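Local structure of beta-agarase B (Zobellia galactanivorans, 4ATF) at residues D45-E50 against W55-H60; N61-A64 against E70-R73; F198-V203 against V296-I301. The protein hydrolyses beta-1,4-linkages between beta-D-galactose and 3,6-anhydro-alpha-L-galactose in agarose, cutting the chain at random with retention of the anomeric configuration. The protein carries 1 engineered substitution. All coordinates share one frame; numbering follows the deposited sequence. Where two conformers were deposited one is given.

Contact 1 (D45-E50 against W55-H60). With GAL (beta-D-galactopyranose), chain E; AAL (3,6-anhydro-alpha-L-galactopyranose), chain B.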
loop_
_atom_site.group_PDB
_atom_site.type_symbol
_atom_site.label_atom_id
_atom_site.label_comp_id
_atom_site.label_asym_id
_atom_site.label_seq_id
_atom_site.Cartn_x
_atom_site.Cartn_y
_atom_site.Cartn_z
ATOM N N ASP A 45 20.146 -6.939 -7.613
ATOM C CA ASP A 45 21.152 -5.899 -7.806
ATOM C C ASP A 45 21.378 -5.499 -9.293
ATOM O O ASP A 45 22.297 -4.731 -9.640
ATOM C CB ASP A 45 22.440 -6.314 -7.127
ATOM C CG ASP A 45 23.080 -7.545 -7.779
ATOM O OD1 ASP A 45 22.402 -8.261 -8.562
ATOM O OD2 ASP A 45 24.260 -7.792 -7.468
ATOM N N ASN A 46 20.536 -6.021 -10.177
ATOM C CA ASN A 46 20.711 -5.741 -11.609
ATOM C C ASN A 46 19.391 -6.038 -12.280
ATOM O O ASN A 46 19.210 -7.080 -12.881
ATOM C CB ASN A 46 21.876 -6.562 -12.176
ATOM C CG ASN A 46 22.185 -6.195 -13.612
ATOM O OD1 ASN A 46 22.827 -6.949 -14.312
ATOM N ND2 ASN A 46 21.699 -5.046 -14.059
ATOM N N LYS A 47 18.440 -5.106 -12.117
ATOM C CA LYS A 47 17.054 -5.389 -12.448
ATOM C C LYS A 47 16.774 -5.728 -13.901
ATOM O O LYS A 47 15.880 -6.534 -14.156
ATOM C CB LYS A 47 16.162 -4.252 -12.053
ATOM C CG LYS A 47 16.055 -4.048 -10.542
ATOM C CD LYS A 47 15.305 -5.231 -9.834
ATOM C CE LYS A 47 14.665 -4.818 -8.525
ATOM N NZ LYS A 47 15.595 -4.239 -7.475
ATOM N N GLY A 48 17.422 -5.029 -14.843
ATOM C CA GLY A 48 17.237 -5.296 -16.278
ATOM C C GLY A 48 16.104 -4.466 -16.871
ATOM O O GLY A 48 15.333 -3.850 -16.111
ATOM N N SER A 49 15.997 -4.464 -18.205
ATOM C CA SER A 49 15.101 -3.555 -18.936
ATOM C C SER A 49 13.615 -3.833 -18.776
ATOM O O SER A 49 12.793 -2.894 -18.835
ATOM C CB SER A 49 15.424 -3.477 -20.437
ATOM O OG SER A 49 15.360 -4.736 -21.061
ATOM N N GLU A 50 13.239 -5.091 -18.592
ATOM C CA GLU A 50 11.810 -5.393 -18.493
ATOM C C GLU A 50 11.208 -4.787 -17.196
ATOM O O GLU A 50 10.158 -4.114 -17.186
ATOM C CB GLU A 50 11.581 -6.904 -18.562
ATOM C CG GLU A 50 10.131 -7.224 -18.854
ATOM C CD GLU A 50 9.969 -8.481 -19.690
ATOM O OE1 GLU A 50 10.994 -9.135 -19.974
ATOM O OE2 GLU A 50 8.796 -8.803 -20.028
ATOM N N TRP A 55 9.033 0.170 -13.727
ATOM C CA TRP A 55 9.252 0.472 -12.330
ATOM C C TRP A 55 10.618 1.106 -12.069
ATOM O O TRP A 55 11.596 0.809 -12.765
ATOM C CB TRP A 55 9.173 -0.821 -11.471
ATOM C CG TRP A 55 7.899 -1.571 -11.732
ATOM C CD1 TRP A 55 7.726 -2.637 -12.577
ATOM C CD2 TRP A 55 6.615 -1.325 -11.110
ATOM N NE1 TRP A 55 6.386 -3.085 -12.521
ATOM C CE2 TRP A 55 5.683 -2.271 -11.666
ATOM C CE3 TRP A 55 6.155 -0.389 -10.159
ATOM C CZ2 TRP A 55 4.302 -2.302 -11.302
ATOM C CZ3 TRP A 55 4.774 -0.417 -9.776
ATOM C CH2 TRP A 55 3.863 -1.389 -10.365
ATOM N N ASP A 56 10.691 1.892 -10.998
ATOM C CA ASP A 56 11.990 2.274 -10.394
ATOM C C ASP A 56 12.114 1.526 -9.067
ATOM O O ASP A 56 11.084 1.430 -8.321
ATOM C CB ASP A 56 11.980 3.789 -10.106
ATOM C CG ASP A 56 13.343 4.297 -9.562
ATOM O OD1 ASP A 56 14.396 3.626 -9.722
ATOM O OD2 ASP A 56 13.339 5.376 -8.951
ATOM N N ASP A 57 13.308 1.004 -8.723
ATOM C CA ASP A 57 13.374 0.151 -7.508
ATOM C C ASP A 57 13.722 0.974 -6.266
ATOM O O ASP A 57 14.501 0.552 -5.389
ATOM C CB ASP A 57 14.295 -1.094 -7.668
ATOM C CG ASP A 57 15.747 -0.742 -8.163
ATOM O OD1 ASP A 57 16.032 0.463 -8.516
ATOM O OD2 ASP A 57 16.608 -1.695 -8.210
ATOM N N PHE A 58 13.051 2.135 -6.142
ATOM C CA PHE A 58 13.180 2.935 -4.914
ATOM C C PHE A 58 11.886 3.667 -4.656
ATOM O O PHE A 58 10.965 3.616 -5.486
ATOM C CB PHE A 58 14.382 3.922 -4.976
ATOM C CG PHE A 58 14.919 4.284 -3.577
ATOM C CD1 PHE A 58 15.626 3.349 -2.837
ATOM C CD2 PHE A 58 14.647 5.536 -2.993
ATOM C CE1 PHE A 58 16.119 3.611 -1.519
ATOM C CE2 PHE A 58 15.112 5.825 -1.666
ATOM C CZ PHE A 58 15.845 4.842 -0.927
ATOM N N TYR A 59 11.812 4.325 -3.505
ATOM C CA TYR A 59 10.755 5.317 -3.218
ATOM C C TYR A 59 10.853 6.512 -4.185
ATOM O O TYR A 59 11.804 6.617 -4.914
ATOM C CB TYR A 59 10.878 5.735 -1.762
ATOM C CG TYR A 59 9.840 6.730 -1.270
ATOM C CD1 TYR A 59 8.471 6.341 -1.085
ATOM C CD2 TYR A 59 10.236 8.021 -0.851
ATOM C CE1 TYR A 59 7.503 7.283 -0.538
ATOM C CE2 TYR A 59 9.266 8.958 -0.336
ATOM C CZ TYR A 59 7.929 8.571 -0.190
ATOM O OH TYR A 59 7.013 9.497 0.315
ATOM N N HIS A 60 9.847 7.395 -4.231
ATOM C CA HIS A 60 9.840 8.376 -5.319
ATOM C C HIS A 60 10.712 9.610 -5.045
ATOM O O HIS A 60 10.761 10.491 -5.860
ATOM C CB HIS A 60 8.437 8.702 -5.834
ATOM C CG HIS A 60 7.585 9.549 -4.925
ATOM N ND1 HIS A 60 6.319 9.980 -5.299
ATOM C CD2 HIS A 60 7.786 10.016 -3.662
ATOM C CE1 HIS A 60 5.796 10.699 -4.313
ATOM N NE2 HIS A 60 6.662 10.733 -3.305
HETATM C C1 GAL E . 7.614 11.531 3.302
HETATM C C2 GAL E . 8.138 12.530 2.256
HETATM C C3 GAL E . 9.593 12.937 2.578
HETATM C C4 GAL E . 9.722 13.397 4.047
HETATM C C5 GAL E . 9.100 12.357 5.001
HETATM C C6 GAL E . 9.299 12.923 6.393
HETATM O O2 GAL E . 8.014 12.043 0.902
HETATM O O3 GAL E . 9.907 14.043 1.762
HETATM O O4 GAL E . 8.903 14.542 4.214
HETATM O O5 GAL E . 7.706 12.102 4.636
HETATM O O6 GAL E . 8.871 11.845 7.151
HETATM C C1 AAL B . 3.270 8.637 4.453
HETATM C C2 AAL B . 3.902 9.615 5.487
HETATM C C3 AAL B . 4.557 10.796 4.697
HETATM C C4 AAL B . 5.528 10.422 3.638
HETATM C C5 AAL B . 4.652 9.635 2.691
HETATM C C6 AAL B . 3.517 10.683 2.509
HETATM O O2 AAL B . 4.892 8.926 6.246
HETATM O O3 AAL B . 3.543 11.383 3.797
HETATM O O4 AAL B . 6.241 11.415 2.958
HETATM O O5 AAL B . 4.124 8.403 3.252
#
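Lys47 and Asp57 mark the nearest approach of the two backbones, yet their CA atoms stay 8.3 Å apart, so side chains alone span the gap. Two motifs frame it, a helix N-cap at Gly48 and an inverse gamma turn centred on Asp57 just beyond strand 55-56; the Lys47-Asp57 pair is a buried salt bridge spanning helix 49-54. Lys47 NZ donates to Asp57 OD2 at 2.8 Å, taking the anti lone pair, the one turned away from OD1. With CG anti to the carbonyl carbon (chi1 -67°) and further bends at chi2 and chi4, the lysine chain curls around the acceptor, so that its CG also lies 3.4 Å from Asp57 OD2 while CE packs 3.8 Å from Asp57 CB. The ammonium is also held by the backbone oxygens of Ala44 and Ser76, and Asp57 OD1 pairs with Arg73. A methionine in place of Lys47 would probably leave Asp57 OD2 without its buried charge partner and the two carbonyls without their shared donor. Farther along the same segment the substrate site begins, where Tyr59 OH donates to galactose O2 at 2.8 Å, the sugar oxygen lying near the plane of the phenol ring at its edge.

Contact 2 (N61-A64 against E70-R73). With GAL (beta-D-galactopyranose), chain E; AAL (3,6-anhydro-alpha-L-galactopyranose), chain C.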
loop_
_atom_site.group_PDB
_atom_site.type_symbol
_atom_site.label_atom_id
_atom_site.label_comp_id
_atom_site.label_asym_id
_atom_site.label_seq_id
_atom_site.Cartn_x
_atom_site.Cartn_y
_atom_site.Cartn_z
ATOM N N ASN A 61 11.400 9.652 -3.899
ATOM C CA ASN A 61 12.452 10.638 -3.686
ATOM C C ASN A 61 13.463 9.958 -2.795
ATOM O O ASN A 61 13.314 8.773 -2.528
ATOM C CB ASN A 61 11.913 11.945 -3.041
ATOM C CG ASN A 61 11.203 11.705 -1.707
ATOM O OD1 ASN A 61 11.740 11.074 -0.803
ATOM N ND2 ASN A 61 9.972 12.246 -1.568
ATOM N N ALA A 62 14.472 10.679 -2.322
ATOM C CA ALA A 62 15.586 10.027 -1.586
ATOM C C ALA A 62 15.253 9.605 -0.185
ATOM O O ALA A 62 16.062 8.921 0.456
ATOM C CB ALA A 62 16.844 10.950 -1.559
ATOM N N TRP A 63 14.067 9.936 0.325
ATOM C CA TRP A 63 13.782 9.516 1.721
ATOM C C TRP A 63 13.852 7.979 1.848
ATOM O O TRP A 63 13.273 7.278 0.979
ATOM C CB TRP A 63 12.384 9.974 2.112
ATOM C CG TRP A 63 11.966 9.724 3.550
ATOM C CD1 TRP A 63 12.562 10.154 4.679
ATOM C CD2 TRP A 63 10.779 9.039 3.941
ATOM N NE1 TRP A 63 11.823 9.767 5.783
ATOM C CE2 TRP A 63 10.703 9.106 5.352
ATOM C CE3 TRP A 63 9.711 8.459 3.213
ATOM C CZ2 TRP A 63 9.623 8.567 6.078
ATOM C CZ3 TRP A 63 8.606 7.864 3.958
ATOM C CH2 TRP A 63 8.588 7.916 5.347
ATOM N N ALA A 64 14.476 7.483 2.927
ATOM C CA ALA A 64 14.703 6.046 3.087
ATOM C C ALA A 64 13.604 5.311 3.877
ATOM O O ALA A 64 13.695 4.078 4.117
ATOM C CB ALA A 64 16.108 5.792 3.739
ATOM N N GLU A 70 15.000 1.244 6.297
ATOM C CA GLU A 70 15.994 1.917 5.424
ATOM C C GLU A 70 15.881 1.236 4.063
ATOM O O GLU A 70 16.402 0.111 3.882
ATOM C CB GLU A 70 17.403 1.820 6.038
ATOM C CG GLU A 70 18.449 2.418 5.033
ATOM C CD GLU A 70 19.882 2.387 5.599
ATOM O OE1 GLU A 70 20.214 3.309 6.393
ATOM O OE2 GLU A 70 20.669 1.457 5.239
ATOM N N TRP A 71 15.103 1.827 3.152
ATOM C CA TRP A 71 14.873 1.170 1.882
ATOM C C TRP A 71 16.169 1.012 1.096
ATOM O O TRP A 71 17.038 1.890 1.130
ATOM C CB TRP A 71 13.875 1.928 1.016
ATOM C CG TRP A 71 12.434 1.798 1.568
ATOM C CD1 TRP A 71 11.783 0.643 1.998
ATOM C CD2 TRP A 71 11.494 2.849 1.689
ATOM N NE1 TRP A 71 10.486 0.931 2.382
ATOM C CE2 TRP A 71 10.291 2.292 2.229
ATOM C CE3 TRP A 71 11.538 4.232 1.405
ATOM C CZ2 TRP A 71 9.123 3.088 2.469
ATOM C CZ3 TRP A 71 10.364 5.010 1.653
ATOM C CH2 TRP A 71 9.201 4.430 2.188
ATOM N N LYS A 72 16.246 -0.064 0.304
ATOM C CA LYS A 72 17.420 -0.376 -0.566
ATOM C C LYS A 72 16.950 -0.887 -1.914
ATOM O O LYS A 72 15.976 -1.685 -2.002
ATOM C CB LYS A 72 18.282 -1.457 0.131
ATOM C CG LYS A 72 19.071 -0.932 1.351
ATOM C CD LYS A 72 20.241 0.049 0.901
ATOM C CE LYS A 72 21.019 0.468 2.121
ATOM N NZ LYS A 72 22.129 1.426 1.837
ATOM N N ARG A 73 17.622 -0.449 -2.982
ATOM C CA ARG A 73 17.329 -0.931 -4.349
ATOM C C ARG A 73 17.471 -2.449 -4.426
ATOM O O ARG A 73 16.684 -3.088 -5.071
ATOM C CB ARG A 73 18.240 -0.272 -5.406
ATOM C CG ARG A 73 17.869 1.201 -5.597
ATOM C CD ARG A 73 18.780 1.887 -6.581
ATOM N NE ARG A 73 18.506 3.340 -6.663
ATOM C CZ ARG A 73 17.487 3.890 -7.297
ATOM N NH1 ARG A 73 16.591 3.132 -7.927
ATOM N NH2 ARG A 73 17.364 5.233 -7.299
HETATM C C1 GAL E . 7.614 11.531 3.302
HETATM C C2 GAL E . 8.138 12.530 2.256
HETATM C C3 GAL E . 9.593 12.937 2.578
HETATM C C4 GAL E . 9.722 13.397 4.047
HETATM C C5 GAL E . 9.100 12.357 5.001
HETATM C C6 GAL E . 9.299 12.923 6.393
HETATM O O2 GAL E . 8.014 12.043 0.902
HETATM O O3 GAL E . 9.907 14.043 1.762
HETATM O O4 GAL E . 8.903 14.542 4.214
HETATM O O5 GAL E . 7.706 12.102 4.636
HETATM O O6 GAL E . 8.871 11.845 7.151
HETATM C C1 AAL C . 11.212 14.070 1.254
HETATM C C2 AAL C . 11.236 15.077 0.048
HETATM C C3 AAL C . 12.698 15.371 -0.308
HETATM C C4 AAL C . 13.436 15.899 0.875
HETATM C C5 AAL C . 13.535 14.685 1.769
HETATM C C6 AAL C . 14.149 13.756 0.707
HETATM O O2 AAL C . 10.599 16.318 0.370
HETATM O O3 AAL C . 13.395 14.117 -0.502
HETATM O O4 AAL C . 14.654 16.551 0.677
HETATM O O5 AAL C . 12.233 14.342 2.304
#
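Trp63 meets Trp71 in an offset edge-to-face pair, the edge of Trp71 turned toward the face of Trp63, with the planes at 88° and the six-membered centroids 5.6 Å apart. Followed outward, Trp63 shows two sides of use. Its CB lies 4.1 Å from galactose C3. A chi1 of -175°, which sets CG beside the carbonyl carbon, then swings the indole under the sugar. CG is about equally far from galactose C3 and C5, and CD1, CD2 and NE1 all have C5 as their nearest sugar atom. CE2 comes 3.6 Å from galactose C5, which sits over the centre of the indole. CE3 is 3.7 Å from galactose C1 and, on the opposite side, 3.8 Å from Trp71 CZ3. At the far rim CZ2 reaches galactose O6 at 3.5 Å, while CZ3 meets both galactose C1 and Trp71 CH2.

The backbones join through Trp71 N, which donates to Ala64 O at 2.8 Å with an N-H...O angle of 163°. That same oxygen lies above one face of the Trp71 indole, toward its rim. Trp63 O, by contrast, is buried at the Trp71 edge without a hydrogen-bond partner. Trp71 NE1 is satisfied by Thr261 O, which fixes the indole from its other end. Asn61 OD1 accepts from Trp63 N in an Asx turn, leaving ND2 directed at galactose O2, 3.2 Å away. C5 over the indole centre, with C1 over its benzo part, is consistent with the CH-pi stacking of sugars on aromatic residues common in carbohydrate-binding clefts, here the agarose site of a GH16 enzyme.

Contact 3 (F198-V203 against V296-I301). With NA (sodium ion), chain I.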
loop_
_atom_site.group_PDB
_atom_site.type_symbol
_atom_site.label_atom_id
_atom_site.label_comp_id
_atom_site.label_asym_id
_atom_site.label_seq_id
_atom_site.Cartn_x
_atom_site.Cartn_y
_atom_site.Cartn_z
ATOM N N PHE A 198 -2.434 -16.029 -1.265
ATOM C CA PHE A 198 -2.667 -14.859 -2.101
ATOM C C PHE A 198 -4.115 -14.444 -2.083
ATOM O O PHE A 198 -5.024 -15.296 -2.189
ATOM C CB PHE A 198 -2.223 -15.131 -3.575
ATOM C CG PHE A 198 -0.698 -15.139 -3.726
ATOM C CD1 PHE A 198 0.036 -16.342 -3.471
ATOM C CD2 PHE A 198 0.008 -13.961 -4.059
ATOM C CE1 PHE A 198 1.441 -16.378 -3.544
ATOM C CE2 PHE A 198 1.396 -14.006 -4.177
ATOM C CZ PHE A 198 2.118 -15.188 -3.895
ATOM N N HIS A 199 -4.344 -13.137 -2.011
ATOM C CA HIS A 199 -5.690 -12.574 -2.162
ATOM C C HIS A 199 -5.625 -11.390 -3.124
ATOM O O HIS A 199 -4.537 -10.824 -3.437
ATOM C CB HIS A 199 -6.200 -12.085 -0.772
ATOM C CG HIS A 199 -6.434 -13.203 0.207
ATOM N ND1 HIS A 199 -7.629 -13.902 0.279
ATOM C CD2 HIS A 199 -5.635 -13.746 1.142
ATOM C CE1 HIS A 199 -7.547 -14.836 1.213
ATOM N NE2 HIS A 199 -6.343 -14.758 1.760
ATOM N N ARG A 200 -6.788 -10.979 -3.591
ATOM C CA ARG A 200 -6.877 -9.847 -4.517
ATOM C C ARG A 200 -7.386 -8.632 -3.759
ATOM O O ARG A 200 -8.527 -8.653 -3.269
ATOM C CB ARG A 200 -7.886 -10.175 -5.638
ATOM C CG ARG A 200 -7.350 -11.176 -6.686
ATOM C CD ARG A 200 -8.123 -10.993 -7.969
ATOM N NE ARG A 200 -9.330 -11.619 -7.837
ATOM C CZ ARG A 200 -10.552 -11.203 -8.128
ATOM N NH1 ARG A 200 -10.938 -9.961 -8.537
ATOM N NH2 ARG A 200 -11.407 -12.153 -7.914
ATOM N N PHE A 201 -6.588 -7.570 -3.696
ATOM C CA PHE A 201 -6.954 -6.337 -3.038
ATOM C C PHE A 201 -7.050 -5.227 -4.104
ATOM O O PHE A 201 -6.053 -4.939 -4.776
ATOM C CB PHE A 201 -5.838 -5.975 -2.019
ATOM C CG PHE A 201 -5.562 -7.062 -1.029
ATOM C CD1 PHE A 201 -6.372 -7.217 0.089
ATOM C CD2 PHE A 201 -4.512 -7.950 -1.236
ATOM C CE1 PHE A 201 -6.139 -8.240 1.054
ATOM C CE2 PHE A 201 -4.208 -8.995 -0.324
ATOM C CZ PHE A 201 -5.012 -9.145 0.881
ATOM N N GLY A 202 -8.213 -4.571 -4.218
ATOM C CA GLY A 202 -8.396 -3.594 -5.262
ATOM C C GLY A 202 -9.072 -2.344 -4.722
ATOM O O GLY A 202 -9.698 -2.354 -3.616
ATOM N N VAL A 203 -8.974 -1.268 -5.502
ATOM C CA VAL A 203 -9.662 -0.029 -5.187
ATOM C C VAL A 203 -10.181 0.568 -6.484
ATOM O O VAL A 203 -9.460 0.612 -7.491
ATOM C CB VAL A 203 -8.733 1.002 -4.524
ATOM C CG1 VAL A 203 -7.767 1.606 -5.555
ATOM C CG2 VAL A 203 -9.558 2.119 -3.855
ATOM N N VAL A 296 4.136 -10.393 -4.667
ATOM C CA VAL A 296 3.031 -9.836 -5.449
ATOM C C VAL A 296 3.006 -10.614 -6.753
ATOM O O VAL A 296 3.964 -10.577 -7.506
ATOM C CB VAL A 296 3.173 -8.294 -5.716
ATOM C CG1 VAL A 296 2.076 -7.785 -6.667
ATOM C CG2 VAL A 296 3.089 -7.543 -4.404
ATOM N N ASP A 297 1.939 -11.373 -6.997
ATOM C CA ASP A 297 1.813 -12.161 -8.236
ATOM C C ASP A 297 1.550 -11.210 -9.428
ATOM O O ASP A 297 2.155 -11.358 -10.503
ATOM C CB ASP A 297 0.664 -13.190 -8.059
ATOM C CG ASP A 297 0.510 -14.145 -9.250
ATOM O OD1 ASP A 297 1.396 -14.180 -10.126
ATOM O OD2 ASP A 297 -0.520 -14.867 -9.315
ATOM N N TRP A 298 0.676 -10.223 -9.237
ATOM C CA TRP A 298 0.407 -9.232 -10.310
ATOM C C TRP A 298 -0.313 -8.006 -9.795
ATOM O O TRP A 298 -0.860 -7.997 -8.678
ATOM C CB TRP A 298 -0.373 -9.856 -11.517
ATOM C CG TRP A 298 -1.601 -10.791 -11.194
ATOM C CD1 TRP A 298 -1.685 -12.192 -11.342
ATOM C CD2 TRP A 298 -2.913 -10.360 -10.771
ATOM N NE1 TRP A 298 -2.998 -12.625 -11.027
ATOM C CE2 TRP A 298 -3.750 -11.529 -10.673
ATOM C CE3 TRP A 298 -3.457 -9.103 -10.452
ATOM C CZ2 TRP A 298 -5.111 -11.453 -10.278
ATOM C CZ3 TRP A 298 -4.798 -9.029 -10.036
ATOM C CH2 TRP A 298 -5.610 -10.207 -9.959
ATOM N N ILE A 299 -0.291 -6.963 -10.606
ATOM C CA ILE A 299 -1.020 -5.758 -10.344
ATOM C C ILE A 299 -1.645 -5.329 -11.672
ATOM O O ILE A 299 -0.938 -5.222 -12.710
ATOM C CB ILE A 299 -0.157 -4.659 -9.655
ATOM C CG1 ILE A 299 -1.064 -3.422 -9.296
ATOM C CG2 ILE A 299 1.064 -4.309 -10.513
ATOM C CD1 ILE A 299 -0.356 -2.464 -8.312
ATOM N N ARG A 300 -2.975 -5.187 -11.676
ATOM C CA ARG A 300 -3.679 -4.933 -12.918
ATOM C C ARG A 300 -4.452 -3.626 -12.728
ATOM O O ARG A 300 -4.943 -3.319 -11.619
ATOM C CB ARG A 300 -4.571 -6.135 -13.298
ATOM C CG ARG A 300 -5.803 -6.389 -12.350
ATOM C CD ARG A 300 -6.381 -7.798 -12.738
ATOM N NE ARG A 300 -7.617 -8.043 -11.962
ATOM C CZ ARG A 300 -8.808 -8.343 -12.515
ATOM N NH1 ARG A 300 -8.956 -8.532 -13.847
ATOM N NH2 ARG A 300 -9.875 -8.542 -11.722
ATOM N N ILE A 301 -4.533 -2.861 -13.806
ATOM C CA ILE A 301 -5.026 -1.500 -13.798
ATOM C C ILE A 301 -5.994 -1.350 -14.999
ATOM O O ILE A 301 -5.645 -1.715 -16.130
ATOM C CB ILE A 301 -3.850 -0.500 -14.005
ATOM C CG1 ILE A 301 -2.861 -0.577 -12.802
ATOM C CG2 ILE A 301 -4.419 0.896 -14.237
ATOM C CD1 ILE A 301 -1.327 -0.410 -13.170
HETATM NA NA NA I . 2.935 -13.239 -11.663
HETATM O O HOH W 1 1.653 -14.505 -13.243
#
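The indole of Trp298 offers its edge to Arg200: CD of the arginine lies near the ring plane, 3.3 Å from Trp298 CH2, and Arg200 CG follows, 3.8 Å from the same CH2. The guanidinium of Arg200 is only shallowly inclined to that ring, whereas the other flat groups meet steeply. The ring of Phe198 and the carboxylate of Asp297 stand 70° apart, with Phe198 CE2 touching Asp297 CB at 4.0 Å and Asp297 N at 3.9 Å. The guanidinium planes of Arg200 and Arg300 are turned 77° against each other, and Arg200 NH1 comes 3.6 Å from Arg300 NH2. Their positive charges are probably offset by Glu114, whose OE2 binds Arg200 NH1 and whose OE1 binds Arg300 NE; Arg300 NH1 also donates to Ile17 O.

No hydrogen bond joins the segments, and the closest CA atoms, Phe198 and Asp297, remain 8.1 Å apart. Asp297 and Trp298 both face Arg116 of strand 111-118, a classic beta bulge. A chi1 of -175° turns the Asp297 carboxylate to the side of its own carbonyl, and the sodium ion is gripped by O at 2.3 Å and OD1 at 2.4 Å, while OD2 forms a salt bridge with Arg116. A water, Asn37 O, Glu39 OE2 and Gly81 O complete the six ligands. Strand 111-118 runs between the segments, pairing antiparallel with 199-207 and 293-306, as expected for the beta-sandwich (jelly roll) of the GH16 family.

From the N terminus, contact 1 closes first, over the short helical connection 49-54; contact 2 then closes a small loop leading into strand 69-71. Contact 3 spans 92 intervening residues and joins strand 199-207 to strand 293-306 near the C-terminal end. The three lie in series along the chain, none nesting or crossing. Contacts 1 and 2 are nevertheless linked in space: Asp56 OD1 forms a salt bridge with Arg73 NH1 at 2.9 Å, and both contacts reach the same galactose. Contacts 2 and 3 stay about 13 Å apart at their nearest atoms. Contact 1 touches both others, reaching the substrate cleft through Tyr59 and strand 293-306 through Trp55, whose CZ2 lies 3.9 Å from Ile299 CG2.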